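Local coordinates for protein snaclec rhodocytin subunit alpha (Agkistrodon rhodostoma, PDB 3BX4) that triggers platelet aggregation as one subunit of a snake-venom toxin that binds the C-type lectin-like receptor CLEC1B (CLEC2) and sets off its tyrosine phosphorylation, at residues Ser10-His15 and Asn48-Phe53; Tyr17-Glu22 and Ser59-Leu64; Asp66-Trp71 and Gln125-Val130; Lys104-Leu109 and Tyr121-Met126. One frame throughout, in Å; residues are numbered along the deposited sequence.

All four contacts lie in one C-type lectin domain and reach the same mixed sheet. Interaction 1 and interaction 2 interleave along the chain, while interactions 3 and 4 follow and both use the chain around 121-130, sharing Gln125 and Met126. Strands 10-12 and 15-21, neighbours in the sheet, tie interaction 1 to interaction 2, their centres about 15 Å apart. Strand 127-133 lies beside strand 15-21 and also beside strand 69-76, and the centres of interactions 2 and 3 are about 9 Å apart. Strand 106-110 then carries interaction 4, its centre about 9 Å from that of interaction 3. With the centres of interactions 1 and 4 about 23 Å apart, the contacts run from the N-terminal hairpin to the loop tied by Cys106-Cys123.

Interaction 1. Residues Ser10-His15 and Asn48-Phe53; sequences SPYDQH and NGEADF
Tyr12 and Phe53 carry this contact by ring packing: their planes are only 22° apart, but the rings are displaced sideways until little of one lies over the other. One face of each ring is met by the other residue's CB: Tyr12 CB stands 3.4 Å from the centroid of the Phe53 ring, 3° off its normal, and Phe53 CB lies 3.8 Å from the Tyr12 centroid, nearer the rim. Both are CH-pi contacts. In each residue CG is anti to the backbone N (chi1 173° for both), and the two side chains run past each other in opposite directions. Ser10 CB adds an apolar touch at the edge of the Phe53 ring, in its plane, 3.9 Å from CZ.

Polar atoms come close without bonding across the segments. Tyr12 OH sits 3.2 Å from Gly49 O at a poor angle for a bond, the hydroxyl coming up against the bare backbone of Gly49. Glu50 CB meets Tyr12 CE2 at 3.8 Å, while the Glu50 carboxylate turns to Tyr17 and Lys132.

Two backbone hydrogen bonds between Tyr12 and His15 close a type II' turn. The arrangement is that of an N-terminal beta hairpin packed against helix 48-59 of the C-type lectin fold.

Interaction 2. Residues Tyr17-Glu22 and Ser59-Leu64; sequences YQAFNE and SQKDEL
Ala19 and Asn21 on strand 15-21 face the loop that leaves helix 48-59, with CA atoms 7.3 Å apart for Ala19 and Lys61 and 5.9 Å for Asn21 and Leu64, and no clear hydrogen bond spans the gap. This is a strand-to-loop packing of the C-type lectin domain, in which the link from helix 48-59 to strand 69-76 lies against the side of strand 15-21 that carries Ala19 and Asn21.

The apolar part rests on Leu64, whose two methyl branches divide the work. CD2 reaches Asn21 CB at 3.6 Å, whereas CD1 approaches Ala19 CB more loosely. Leu64 also touches Ala128 of strand 127-133 and Ile58 of helix 48-59, which places this contact at the border of the core. Beside it, the aliphatic part of Lys61 lies over Ala19; a bend at chi2 (-111°) brings Lys61 CD within 3.6 Å of Ala19 O.

At the outer end three polar side chains converge. The modelled separations of Asn21 OD1 from Lys61 NZ and from Glu63 OE1 are too short to be trusted, so the placement of all three polar ends is doubtful. With that reserve, Lys61 and Glu63 form a salt bridge within the loop, and Lys61 NZ meets Glu63 OE1 from above the carboxylate plane, 54° out of it, at 2.5 Å.

Interaction 3. Residues Asp66-Trp71 and Gln125-Val130; sequences DEDYVW and QMHAFV
Glu67 and His127 are joined by hydrogen bonding that grips both carboxylate oxygens. His127 ND1 donates to Glu67 OE2 at 2.9 Å, on the syn side but tilted out of the carboxylate plane; Tyr69 N reaches the same oxygen on the anti side, likewise tilted and from the same face. A bend at chi2 (67°) sets Glu67 CD at the imidazole edge, in the ring plane. Glu67 OE1 takes Ala128 N at 3.0 Å, from 55° above the carboxylate plane, and also Gln23. His127 NE2 donates to Gln125 OE1 in the carbonyl plane, fixing the ring's rotation. With both N-H groups donating and a carboxylate at ND1, the ring is probably protonated.

Backbone pairing is parallel: Trp71 N to Ala128 O (2.8 Å) and, longer, Val130 N to Trp71 O. Trp71 NE1 donates to Gln125 O at 3.2 Å, in the indole plane but through a bent bond.

Aromatic groups flank the imidazole. Tyr69 points an edge at the His127 face, planes 72° apart, while the His127 edge forms an offset edge-to-face pair with the five-membered ring of Trp71. On the sheet face carrying Val70 and Ala128, Val70 CG1 meets Val130 CG2 at 3.7 Å.

An aromatic cluster about a His-carboxylate pair thus joins strands 69-76 and 127-133, the central parallel pair of the C-type lectin fold.

Interaction 4. Residues Lys104-Leu109 and Tyr121-Met126; sequences KKCGAL and YYCEQM. With SO4 (sulfate ion), chain J.
Cys106 and Cys123 join through SG atoms 2.1 Å apart, with a chi3 of 105°, in a disulfide of the C-type lectin fold that ties the start of strand 106-110 to the loop after strand 118-121. Next to it Tyr121 N donates to Cys106 O at 2.8 Å, nearly straight with the C=O, in an antiparallel hydrogen-bonded pair.

Lys104 crosses the Tyr122 side chain obliquely: its CG makes a CH-pi contact over one face of the Tyr122 ring, 3.7 Å from the centroid, and Lys104 CD lies 3.6 Å from Tyr122 CZ. Lys104 NZ goes on to an acidic side chain of another protein chain.

Further out, a type I turn from Tyr122 to Gln125 holds the loop, and the Tyr121 ring stacks with Tyr69. Lys105 NZ donates to the carbonyl oxygens of Asn78 and Glu80. A sulfate, probably from the crystallisation liquor and also bound by Arg75 and Thr103, accepts a hydrogen bond from Lys105 NZ at its O3, 2.6 Å away.

Interaction 1. Residues Ser10-His15 and Asn48-Phe53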
loop_
_atom_site.group_PDB
_atom_site.type_symbol
_atom_site.label_atom_id
_atom_site.label_comp_id
_atom_site.label_asym_id
_atom_site.label_seq_id
_atom_site.Cartn_x
_atom_site.Cartn_y
_atom_site.Cartn_z
ATOM N N SER C 10 -0.805 18.923 22.223
ATOM C CA SER C 10 -1.817 18.930 23.313
ATOM C C SER C 10 -1.701 17.636 24.095
ATOM O O SER C 10 -1.694 16.605 23.478
ATOM C CB SER C 10 -3.190 19.017 22.748
ATOM O OG SER C 10 -3.380 20.336 22.162
ATOM N N PRO C 11 -1.681 17.752 25.419
ATOM C CA PRO C 11 -1.552 16.525 26.259
ATOM C C PRO C 11 -2.901 15.874 26.528
ATOM O O PRO C 11 -3.893 16.591 26.785
ATOM C CB PRO C 11 -0.916 17.088 27.542
ATOM C CG PRO C 11 -1.511 18.505 27.727
ATOM C CD PRO C 11 -1.637 19.000 26.238
ATOM N N TYR C 12 -2.932 14.531 26.507
ATOM C CA TYR C 12 -4.081 13.775 26.984
ATOM C C TYR C 12 -3.471 12.495 27.515
ATOM O O TYR C 12 -2.672 11.877 26.845
ATOM C CB TYR C 12 -5.103 13.494 25.903
ATOM C CG TYR C 12 -6.190 12.592 26.365
ATOM C CD1 TYR C 12 -7.244 13.104 27.142
ATOM C CD2 TYR C 12 -6.156 11.234 26.085
ATOM C CE1 TYR C 12 -8.265 12.252 27.623
ATOM C CE2 TYR C 12 -7.191 10.372 26.557
ATOM C CZ TYR C 12 -8.199 10.911 27.340
ATOM O OH TYR C 12 -9.236 10.145 27.864
ATOM N N ASP C 13 -3.839 12.118 28.748
ATOM C CA ASP C 13 -3.179 10.943 29.403
ATOM C C ASP C 13 -1.640 11.037 29.255
ATOM O O ASP C 13 -1.091 12.092 29.596
ATOM C CB ASP C 13 -3.790 9.634 28.928
ATOM C CG ASP C 13 -5.250 9.430 29.419
ATOM O OD1 ASP C 13 -5.839 10.316 30.057
ATOM O OD2 ASP C 13 -5.802 8.335 29.114
ATOM N N GLN C 14 -0.947 9.968 28.803
ATOM C CA GLN C 14 0.520 10.004 28.736
ATOM C C GLN C 14 1.054 10.382 27.344
ATOM O O GLN C 14 2.254 10.324 27.108
ATOM C CB GLN C 14 1.133 8.648 29.178
ATOM C CG GLN C 14 0.964 7.552 28.180
ATOM C CD GLN C 14 -0.346 6.741 28.277
ATOM O OE1 GLN C 14 -1.462 7.287 28.348
ATOM N NE2 GLN C 14 -0.199 5.394 28.253
ATOM N N HIS C 15 0.148 10.788 26.458
ATOM C CA HIS C 15 0.545 11.063 25.044
ATOM C C HIS C 15 0.360 12.541 24.721
ATOM O O HIS C 15 -0.301 13.298 25.424
ATOM C CB HIS C 15 -0.292 10.215 24.074
ATOM C CG HIS C 15 -0.015 8.740 24.141
ATOM N ND1 HIS C 15 -0.791 7.884 24.887
ATOM C CD2 HIS C 15 0.952 7.987 23.569
ATOM C CE1 HIS C 15 -0.315 6.650 24.772
ATOM N NE2 HIS C 15 0.738 6.682 23.976
ATOM N N ASN C 48 -13.004 5.340 25.043
ATOM C CA ASN C 48 -14.013 6.390 24.888
ATOM C C ASN C 48 -13.476 7.733 25.248
ATOM O O ASN C 48 -13.784 8.751 24.541
ATOM C CB ASN C 48 -15.311 6.058 25.652
ATOM C CG ASN C 48 -16.103 4.940 24.991
ATOM O OD1 ASN C 48 -16.355 4.938 23.776
ATOM N ND2 ASN C 48 -16.497 3.977 25.789
ATOM N N GLY C 49 -12.636 7.808 26.301
ATOM C CA GLY C 49 -12.123 9.143 26.714
ATOM C C GLY C 49 -11.177 9.665 25.615
ATOM O O GLY C 49 -11.146 10.847 25.378
ATOM N N GLU C 50 -10.429 8.782 24.991
ATOM C CA GLU C 50 -9.486 9.253 23.935
ATOM C C GLU C 50 -10.253 9.648 22.676
ATOM O O GLU C 50 -9.896 10.634 22.010
ATOM C CB GLU C 50 -8.445 8.195 23.646
ATOM C CG GLU C 50 -7.344 8.712 22.647
ATOM C CD GLU C 50 -6.186 7.746 22.535
ATOM O OE1 GLU C 50 -5.057 8.209 22.231
ATOM O OE2 GLU C 50 -6.384 6.505 22.736
ATOM N N ALA C 51 -11.304 8.902 22.369
ATOM C CA ALA C 51 -12.208 9.295 21.250
ATOM C C ALA C 51 -12.755 10.689 21.511
ATOM O O ALA C 51 -12.768 11.583 20.601
ATOM C CB ALA C 51 -13.321 8.262 21.078
ATOM N N ASP C 52 -13.231 10.941 22.753
ATOM C CA ASP C 52 -13.749 12.285 23.099
ATOM C C ASP C 52 -12.688 13.357 22.904
ATOM O O ASP C 52 -12.961 14.452 22.415
ATOM C CB ASP C 52 -14.203 12.359 24.569
ATOM C CG ASP C 52 -15.495 11.588 24.856
ATOM O OD1 ASP C 52 -16.219 11.146 23.923
ATOM O OD2 ASP C 52 -15.785 11.435 26.114
ATOM N N PHE C 53 -11.469 13.031 23.326
ATOM C CA PHE C 53 -10.388 13.970 23.330
ATOM C C PHE C 53 -10.062 14.326 21.870
ATOM O O PHE C 53 -9.934 15.518 21.540
ATOM C CB PHE C 53 -9.108 13.416 24.004
ATOM C CG PHE C 53 -7.957 14.355 23.849
ATOM C CD1 PHE C 53 -7.881 15.526 24.626
ATOM C CD2 PHE C 53 -6.975 14.140 22.840
ATOM C CE1 PHE C 53 -6.818 16.452 24.474
ATOM C CE2 PHE C 53 -5.924 15.165 22.669
ATOM C CZ PHE C 53 -5.855 16.241 23.516
#

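Interaction 2. Residues Tyr17-Glu22 and Ser59-Leu64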
loop_
_atom_site.group_PDB
_atom_site.type_symbol
_atom_site.label_atom_id
_atom_site.label_comp_id
_atom_site.label_asym_id
_atom_site.label_seq_id
_atom_site.Cartn_x
_atom_site.Cartn_y
_atom_site.Cartn_z
ATOM N N TYR C 17 -0.606 15.167 21.301
ATOM C CA TYR C 17 -1.364 15.017 20.077
ATOM C C TYR C 17 -1.344 16.356 19.324
ATOM O O TYR C 17 -1.239 17.430 19.927
ATOM C CB TYR C 17 -2.842 14.745 20.394
ATOM C CG TYR C 17 -3.128 13.477 21.133
ATOM C CD1 TYR C 17 -2.799 13.404 22.500
ATOM C CD2 TYR C 17 -3.709 12.400 20.502
ATOM C CE1 TYR C 17 -3.066 12.215 23.225
ATOM C CE2 TYR C 17 -3.953 11.216 21.208
ATOM C CZ TYR C 17 -3.639 11.187 22.594
ATOM O OH TYR C 17 -3.852 9.989 23.332
ATOM N N GLN C 18 -1.464 16.268 18.019
ATOM C CA GLN C 18 -1.617 17.546 17.252
ATOM C C GLN C 18 -2.407 17.263 16.012
ATOM O O GLN C 18 -2.134 16.327 15.281
ATOM C CB GLN C 18 -0.248 18.178 16.931
ATOM C CG GLN C 18 -0.407 19.580 16.197
ATOM C CD GLN C 18 0.884 20.324 16.062
ATOM O OE1 GLN C 18 1.982 19.919 16.548
ATOM N NE2 GLN C 18 0.783 21.464 15.424
ATOM N N ALA C 19 -3.384 18.167 15.707
ATOM C CA ALA C 19 -4.198 18.025 14.499
ATOM C C ALA C 19 -3.610 19.012 13.453
ATOM O O ALA C 19 -3.297 20.138 13.823
ATOM C CB ALA C 19 -5.623 18.395 14.778
ATOM N N PHE C 20 -3.363 18.526 12.243
ATOM C CA PHE C 20 -2.690 19.309 11.187
ATOM C C PHE C 20 -3.693 19.528 10.108
ATOM O O PHE C 20 -4.390 18.623 9.676
ATOM C CB PHE C 20 -1.460 18.577 10.641
ATOM C CG PHE C 20 -0.337 18.479 11.617
ATOM C CD1 PHE C 20 -0.278 17.382 12.517
ATOM C CD2 PHE C 20 0.645 19.486 11.703
ATOM C CE1 PHE C 20 0.744 17.299 13.477
ATOM C CE2 PHE C 20 1.696 19.406 12.675
ATOM C CZ PHE C 20 1.742 18.286 13.576
ATOM N N ASN C 21 -3.784 20.794 9.649
ATOM C CA ASN C 21 -4.714 21.041 8.559
ATOM C C ASN C 21 -4.070 20.884 7.191
ATOM O O ASN C 21 -4.848 20.805 6.218
ATOM C CB ASN C 21 -5.339 22.404 8.708
ATOM C CG ASN C 21 -4.323 23.429 9.023
ATOM O OD1 ASN C 21 -4.163 23.812 10.188
ATOM N ND2 ASN C 21 -3.602 23.900 8.004
ATOM N N GLU C 22 -2.733 20.803 7.103
ATOM C CA GLU C 22 -2.033 20.337 5.860
ATOM C C GLU C 22 -2.810 19.140 5.303
ATOM O O GLU C 22 -3.021 18.136 6.000
ATOM C CB GLU C 22 -0.595 19.815 6.094
ATOM C CG GLU C 22 0.570 20.784 6.196
ATOM C CD GLU C 22 1.026 20.962 7.653
ATOM O OE1 GLU C 22 0.244 20.618 8.571
ATOM O OE2 GLU C 22 2.164 21.424 7.884
ATOM N N SER C 59 -12.138 19.717 16.817
ATOM C CA SER C 59 -13.106 20.810 16.981
ATOM C C SER C 59 -12.458 22.123 17.433
ATOM O O SER C 59 -12.978 23.201 17.105
ATOM C CB SER C 59 -14.230 20.346 17.900
ATOM O OG SER C 59 -14.975 19.366 17.150
ATOM N N GLN C 60 -11.311 22.067 18.111
ATOM C CA GLN C 60 -10.549 23.253 18.536
ATOM C C GLN C 60 -9.765 23.961 17.400
ATOM O O GLN C 60 -9.289 25.091 17.565
ATOM C CB GLN C 60 -9.557 22.843 19.615
ATOM C CG GLN C 60 -10.206 22.565 20.959
ATOM C CD GLN C 60 -10.524 23.840 21.726
ATOM O OE1 GLN C 60 -9.614 24.570 22.164
ATOM N NE2 GLN C 60 -11.813 24.100 21.906
ATOM N N LYS C 61 -9.623 23.271 16.260
ATOM C CA LYS C 61 -8.797 23.711 15.137
ATOM C C LYS C 61 -9.672 24.520 14.161
ATOM O O LYS C 61 -10.500 23.981 13.440
ATOM C CB LYS C 61 -8.133 22.489 14.467
ATOM C CG LYS C 61 -6.618 22.398 14.692
ATOM C CD LYS C 61 -5.851 22.656 13.423
ATOM C CE LYS C 61 -4.648 23.532 13.655
ATOM N NZ LYS C 61 -4.175 24.147 12.387
ATOM N N ASP C 62 -9.512 25.838 14.201
ATOM C CA ASP C 62 -10.261 26.764 13.358
ATOM C C ASP C 62 -10.063 26.472 11.849
ATOM O O ASP C 62 -11.020 26.483 11.058
ATOM C CB ASP C 62 -9.834 28.212 13.691
ATOM C CG ASP C 62 -10.090 28.582 15.145
ATOM O OD1 ASP C 62 -10.987 27.983 15.776
ATOM O OD2 ASP C 62 -9.391 29.478 15.661
ATOM N N GLU C 63 -8.822 26.213 11.469
ATOM C CA GLU C 63 -8.489 25.891 10.071
ATOM C C GLU C 63 -9.108 24.594 9.505
ATOM O O GLU C 63 -9.080 24.364 8.296
ATOM C CB GLU C 63 -6.972 25.889 9.947
ATOM C CG GLU C 63 -6.397 27.237 10.377
ATOM C CD GLU C 63 -5.023 27.163 10.990
ATOM O OE1 GLU C 63 -4.320 26.133 10.823
ATOM O OE2 GLU C 63 -4.649 28.167 11.635
ATOM N N LEU C 64 -9.667 23.757 10.385
ATOM C CA LEU C 64 -10.279 22.489 9.999
ATOM C C LEU C 64 -11.790 22.610 9.820
ATOM O O LEU C 64 -12.494 21.584 9.729
ATOM C CB LEU C 64 -9.958 21.399 11.043
ATOM C CG LEU C 64 -8.547 20.828 10.923
ATOM C CD1 LEU C 64 -8.329 19.611 11.811
ATOM C CD2 LEU C 64 -8.319 20.485 9.465
#

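Interaction 3. Residues Asp66-Trp71 and Gln125-Val130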
loop_
_atom_site.group_PDB
_atom_site.type_symbol
_atom_site.label_atom_id
_atom_site.label_comp_id
_atom_site.label_asym_id
_atom_site.label_seq_id
_atom_site.Cartn_x
_atom_site.Cartn_y
_atom_site.Cartn_z
ATOM N N ASP C 66 -13.947 23.478 7.444
ATOM C CA ASP C 66 -14.615 22.864 6.295
ATOM C C ASP C 66 -14.082 21.478 5.870
ATOM O O ASP C 66 -14.381 20.999 4.773
ATOM C CB ASP C 66 -14.580 23.821 5.119
ATOM C CG ASP C 66 -15.242 25.156 5.440
ATOM O OD1 ASP C 66 -16.346 25.172 6.033
ATOM O OD2 ASP C 66 -14.643 26.196 5.100
ATOM N N GLU C 67 -13.285 20.832 6.717
ATOM C CA GLU C 67 -12.750 19.520 6.343
ATOM C C GLU C 67 -13.844 18.428 6.546
ATOM O O GLU C 67 -14.530 18.463 7.576
ATOM C CB GLU C 67 -11.501 19.218 7.195
ATOM C CG GLU C 67 -10.976 17.836 6.994
ATOM C CD GLU C 67 -10.404 17.592 5.593
ATOM O OE1 GLU C 67 -9.216 17.953 5.336
ATOM O OE2 GLU C 67 -11.128 16.976 4.791
ATOM N N ASP C 68 -13.980 17.466 5.608
ATOM C CA ASP C 68 -14.966 16.408 5.754
ATOM C C ASP C 68 -14.405 15.168 6.398
ATOM O O ASP C 68 -15.153 14.361 6.965
ATOM C CB ASP C 68 -15.682 16.005 4.457
ATOM C CG ASP C 68 -14.775 15.844 3.253
ATOM O OD1 ASP C 68 -13.520 16.044 3.334
ATOM O OD2 ASP C 68 -15.382 15.475 2.174
ATOM N N TYR C 69 -13.109 15.000 6.237
ATOM C CA TYR C 69 -12.459 13.750 6.806
ATOM C C TYR C 69 -11.143 14.112 7.438
ATOM O O TYR C 69 -10.459 15.036 7.003
ATOM C CB TYR C 69 -12.173 12.710 5.725
ATOM C CG TYR C 69 -13.422 12.136 5.126
ATOM C CD1 TYR C 69 -14.148 11.104 5.748
ATOM C CD2 TYR C 69 -13.930 12.673 3.956
ATOM C CE1 TYR C 69 -15.331 10.613 5.172
ATOM C CE2 TYR C 69 -15.104 12.163 3.376
ATOM C CZ TYR C 69 -15.784 11.146 3.989
ATOM O OH TYR C 69 -16.964 10.715 3.393
ATOM N N VAL C 70 -10.753 13.364 8.511
ATOM C CA VAL C 70 -9.483 13.618 9.120
ATOM C C VAL C 70 -8.848 12.212 9.326
ATOM O O VAL C 70 -9.504 11.391 9.939
ATOM C CB VAL C 70 -9.669 14.343 10.493
ATOM C CG1 VAL C 70 -8.321 14.271 11.304
ATOM C CG2 VAL C 70 -10.238 15.827 10.285
ATOM N N TRP C 71 -7.664 11.996 8.771
ATOM C CA TRP C 71 -7.023 10.616 8.859
ATOM C C TRP C 71 -6.655 10.348 10.267
ATOM O O TRP C 71 -6.149 11.197 10.957
ATOM C CB TRP C 71 -5.759 10.599 8.018
ATOM C CG TRP C 71 -6.011 10.660 6.522
ATOM C CD1 TRP C 71 -5.443 11.580 5.599
ATOM C CD2 TRP C 71 -6.824 9.786 5.746
ATOM N NE1 TRP C 71 -5.853 11.269 4.338
ATOM C CE2 TRP C 71 -6.707 10.189 4.368
ATOM C CE3 TRP C 71 -7.659 8.717 6.054
ATOM C CZ2 TRP C 71 -7.433 9.526 3.320
ATOM C CZ3 TRP C 71 -8.323 8.025 5.053
ATOM C CH2 TRP C 71 -8.217 8.431 3.658
ATOM N N GLN C 125 -6.585 9.972 -1.099
ATOM C CA GLN C 125 -7.148 11.332 -0.978
ATOM C C GLN C 125 -6.448 12.144 0.104
ATOM O O GLN C 125 -6.036 11.663 1.191
ATOM C CB GLN C 125 -8.642 11.318 -0.690
ATOM C CG GLN C 125 -9.482 10.822 -1.846
ATOM C CD GLN C 125 -10.919 11.184 -1.626
ATOM O OE1 GLN C 125 -11.248 11.974 -0.727
ATOM N NE2 GLN C 125 -11.799 10.570 -2.404
ATOM N N MET C 126 -6.273 13.411 -0.165
ATOM C CA MET C 126 -5.607 14.356 0.730
ATOM C C MET C 126 -6.596 14.942 1.719
ATOM O O MET C 126 -7.613 15.581 1.374
ATOM C CB MET C 126 -4.902 15.499 -0.121
ATOM C CG MET C 126 -3.731 15.000 -0.979
ATOM S SD MET C 126 -3.521 16.219 -2.379
ATOM C CE MET C 126 -2.682 17.407 -1.436
ATOM N N HIS C 127 -6.290 14.741 2.990
ATOM C CA HIS C 127 -7.093 15.267 4.088
ATOM C C HIS C 127 -6.209 15.686 5.249
ATOM O O HIS C 127 -5.075 15.287 5.334
ATOM C CB HIS C 127 -8.172 14.248 4.555
ATOM C CG HIS C 127 -9.185 13.921 3.496
ATOM N ND1 HIS C 127 -10.210 14.788 3.169
ATOM C CD2 HIS C 127 -9.226 12.925 2.584
ATOM C CE1 HIS C 127 -10.869 14.308 2.127
ATOM N NE2 HIS C 127 -10.331 13.148 1.787
ATOM N N ALA C 128 -6.809 16.449 6.156
ATOM C CA ALA C 128 -6.210 16.805 7.446
ATOM C C ALA C 128 -6.013 15.459 8.236
ATOM O O ALA C 128 -6.535 14.415 7.845
ATOM C CB ALA C 128 -7.184 17.691 8.208
ATOM N N PHE C 129 -5.237 15.561 9.307
ATOM C CA PHE C 129 -4.908 14.290 10.045
ATOM C C PHE C 129 -4.522 14.606 11.475
ATOM O O PHE C 129 -4.221 15.698 11.868
ATOM C CB PHE C 129 -3.777 13.574 9.297
ATOM C CG PHE C 129 -2.549 14.377 9.107
ATOM C CD1 PHE C 129 -2.384 15.214 7.967
ATOM C CD2 PHE C 129 -1.514 14.369 10.026
ATOM C CE1 PHE C 129 -1.235 15.971 7.800
ATOM C CE2 PHE C 129 -0.367 15.133 9.861
ATOM C CZ PHE C 129 -0.225 15.983 8.711
ATOM N N VAL C 130 -4.418 13.575 12.367
ATOM C CA VAL C 130 -4.012 13.947 13.683
ATOM C C VAL C 130 -2.827 12.974 14.052
ATOM O O VAL C 130 -2.981 11.781 13.720
ATOM C CB VAL C 130 -5.173 13.654 14.742
ATOM C CG1 VAL C 130 -4.649 13.867 16.137
ATOM C CG2 VAL C 130 -6.402 14.610 14.440
#

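Interaction 4. Residues Lys104-Leu109 and Tyr121-Met126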
loop_
_atom_site.group_PDB
_atom_site.type_symbol
_atom_site.label_atom_id
_atom_site.label_comp_id
_atom_site.label_asym_id
_atom_site.label_seq_id
_atom_site.Cartn_x
_atom_site.Cartn_y
_atom_site.Cartn_z
ATOM N N LYS C 104 -10.006 1.698 -0.685
ATOM C CA LYS C 104 -10.660 2.191 0.595
ATOM C C LYS C 104 -10.200 1.539 1.968
ATOM O O LYS C 104 -10.991 1.249 2.831
ATOM C CB LYS C 104 -12.171 2.060 0.486
ATOM C CG LYS C 104 -12.970 3.381 0.460
ATOM C CD LYS C 104 -14.393 3.167 0.234
ATOM C CE LYS C 104 -15.170 3.932 1.239
ATOM N NZ LYS C 104 -16.704 3.869 1.010
ATOM N N LYS C 105 -8.905 1.403 2.163
ATOM C CA LYS C 105 -8.367 0.548 3.240
ATOM C C LYS C 105 -7.687 1.398 4.290
ATOM O O LYS C 105 -6.819 0.940 5.029
ATOM C CB LYS C 105 -7.385 -0.400 2.564
ATOM C CG LYS C 105 -8.190 -1.439 1.778
ATOM C CD LYS C 105 -7.334 -2.308 0.847
ATOM C CE LYS C 105 -6.422 -3.235 1.627
ATOM N NZ LYS C 105 -5.452 -3.915 0.713
ATOM N N CYS C 106 -8.066 2.678 4.354
ATOM C CA CYS C 106 -7.576 3.625 5.375
ATOM C C CYS C 106 -8.703 4.166 6.251
ATOM O O CYS C 106 -9.806 4.424 5.741
ATOM C CB CYS C 106 -6.807 4.823 4.747
ATOM S SG CYS C 106 -5.287 4.301 3.977
ATOM N N GLY C 107 -8.454 4.358 7.556
ATOM C CA GLY C 107 -9.477 4.869 8.440
ATOM C C GLY C 107 -9.430 6.403 8.719
ATOM O O GLY C 107 -8.365 7.002 8.834
ATOM N N ALA C 108 -10.606 6.977 8.944
ATOM C CA ALA C 108 -10.714 8.416 9.159
ATOM C C ALA C 108 -11.839 8.719 10.153
ATOM O O ALA C 108 -12.750 7.860 10.336
ATOM C CB ALA C 108 -11.032 9.062 7.777
ATOM N N LEU C 109 -11.809 9.938 10.702
ATOM C CA LEU C 109 -12.924 10.497 11.449
ATOM C C LEU C 109 -13.665 11.377 10.459
ATOM O O LEU C 109 -13.032 11.912 9.551
ATOM C CB LEU C 109 -12.445 11.311 12.654
ATOM C CG LEU C 109 -11.704 10.390 13.667
ATOM C CD1 LEU C 109 -11.016 11.215 14.735
ATOM C CD2 LEU C 109 -12.715 9.342 14.232
ATOM N N TYR C 121 -11.991 5.070 4.194
ATOM C CA TYR C 121 -12.100 5.996 3.024
ATOM C C TYR C 121 -10.906 5.776 2.121
ATOM O O TYR C 121 -10.034 4.971 2.352
ATOM C CB TYR C 121 -12.209 7.461 3.495
ATOM C CG TYR C 121 -13.023 8.343 2.535
ATOM C CD1 TYR C 121 -12.473 9.506 1.988
ATOM C CD2 TYR C 121 -14.334 7.979 2.148
ATOM C CE1 TYR C 121 -13.237 10.305 1.048
ATOM C CE2 TYR C 121 -15.104 8.794 1.202
ATOM C CZ TYR C 121 -14.529 9.948 0.733
ATOM O OH TYR C 121 -15.248 10.706 -0.195
ATOM N N TYR C 122 -10.806 6.582 1.070
ATOM C CA TYR C 122 -9.866 6.334 0.022
ATOM C C TYR C 122 -8.462 6.853 0.396
ATOM O O TYR C 122 -8.228 8.039 0.498
ATOM C CB TYR C 122 -10.396 7.148 -1.192
ATOM C CG TYR C 122 -11.712 6.586 -1.659
ATOM C CD1 TYR C 122 -12.927 7.197 -1.330
ATOM C CD2 TYR C 122 -11.737 5.384 -2.371
ATOM C CE1 TYR C 122 -14.180 6.658 -1.774
ATOM C CE2 TYR C 122 -12.913 4.861 -2.813
ATOM C CZ TYR C 122 -14.125 5.494 -2.529
ATOM O OH TYR C 122 -15.268 4.871 -2.948
ATOM N N CYS C 123 -7.515 5.933 0.607
ATOM C CA CYS C 123 -6.146 6.268 1.076
ATOM C C CYS C 123 -5.384 7.352 0.340
ATOM O O CYS C 123 -4.634 8.085 0.935
ATOM C CB CYS C 123 -5.284 5.012 0.978
ATOM S SG CYS C 123 -5.842 3.662 2.090
ATOM N N GLU C 124 -5.632 7.456 -0.958
ATOM C CA GLU C 124 -4.875 8.387 -1.814
ATOM C C GLU C 124 -5.476 9.768 -1.826
ATOM O O GLU C 124 -4.868 10.651 -2.477
ATOM C CB GLU C 124 -4.757 7.825 -3.245
ATOM C CG GLU C 124 -3.857 6.566 -3.279
ATOM C CD GLU C 124 -2.412 6.732 -2.646
ATOM O OE1 GLU C 124 -1.751 7.791 -2.773
ATOM O OE2 GLU C 124 -1.904 5.756 -2.020
ATOM N N GLN C 125 -6.585 9.972 -1.099
ATOM C CA GLN C 125 -7.148 11.332 -0.978
ATOM C C GLN C 125 -6.448 12.144 0.104
ATOM O O GLN C 125 -6.036 11.663 1.191
ATOM C CB GLN C 125 -8.642 11.318 -0.690
ATOM C CG GLN C 125 -9.482 10.822 -1.846
ATOM C CD GLN C 125 -10.919 11.184 -1.626
ATOM O OE1 GLN C 125 -11.248 11.974 -0.727
ATOM N NE2 GLN C 125 -11.799 10.570 -2.404
ATOM N N MET C 126 -6.273 13.411 -0.165
ATOM C CA MET C 126 -5.607 14.356 0.730
ATOM C C MET C 126 -6.596 14.942 1.719
ATOM O O MET C 126 -7.613 15.581 1.374
ATOM C CB MET C 126 -4.902 15.499 -0.121
ATOM C CG MET C 126 -3.731 15.000 -0.979
ATOM S SD MET C 126 -3.521 16.219 -2.379
ATOM C CE MET C 126 -2.682 17.407 -1.436
HETATM S S SO4 J . -3.546 -0.952 -0.390
HETATM O O1 SO4 J . -4.476 -0.327 0.554
HETATM O O2 SO4 J . -3.992 -0.577 -1.751
HETATM O O3 SO4 J . -3.522 -2.403 -0.260
HETATM O O4 SO4 J . -2.201 -0.477 -0.119
#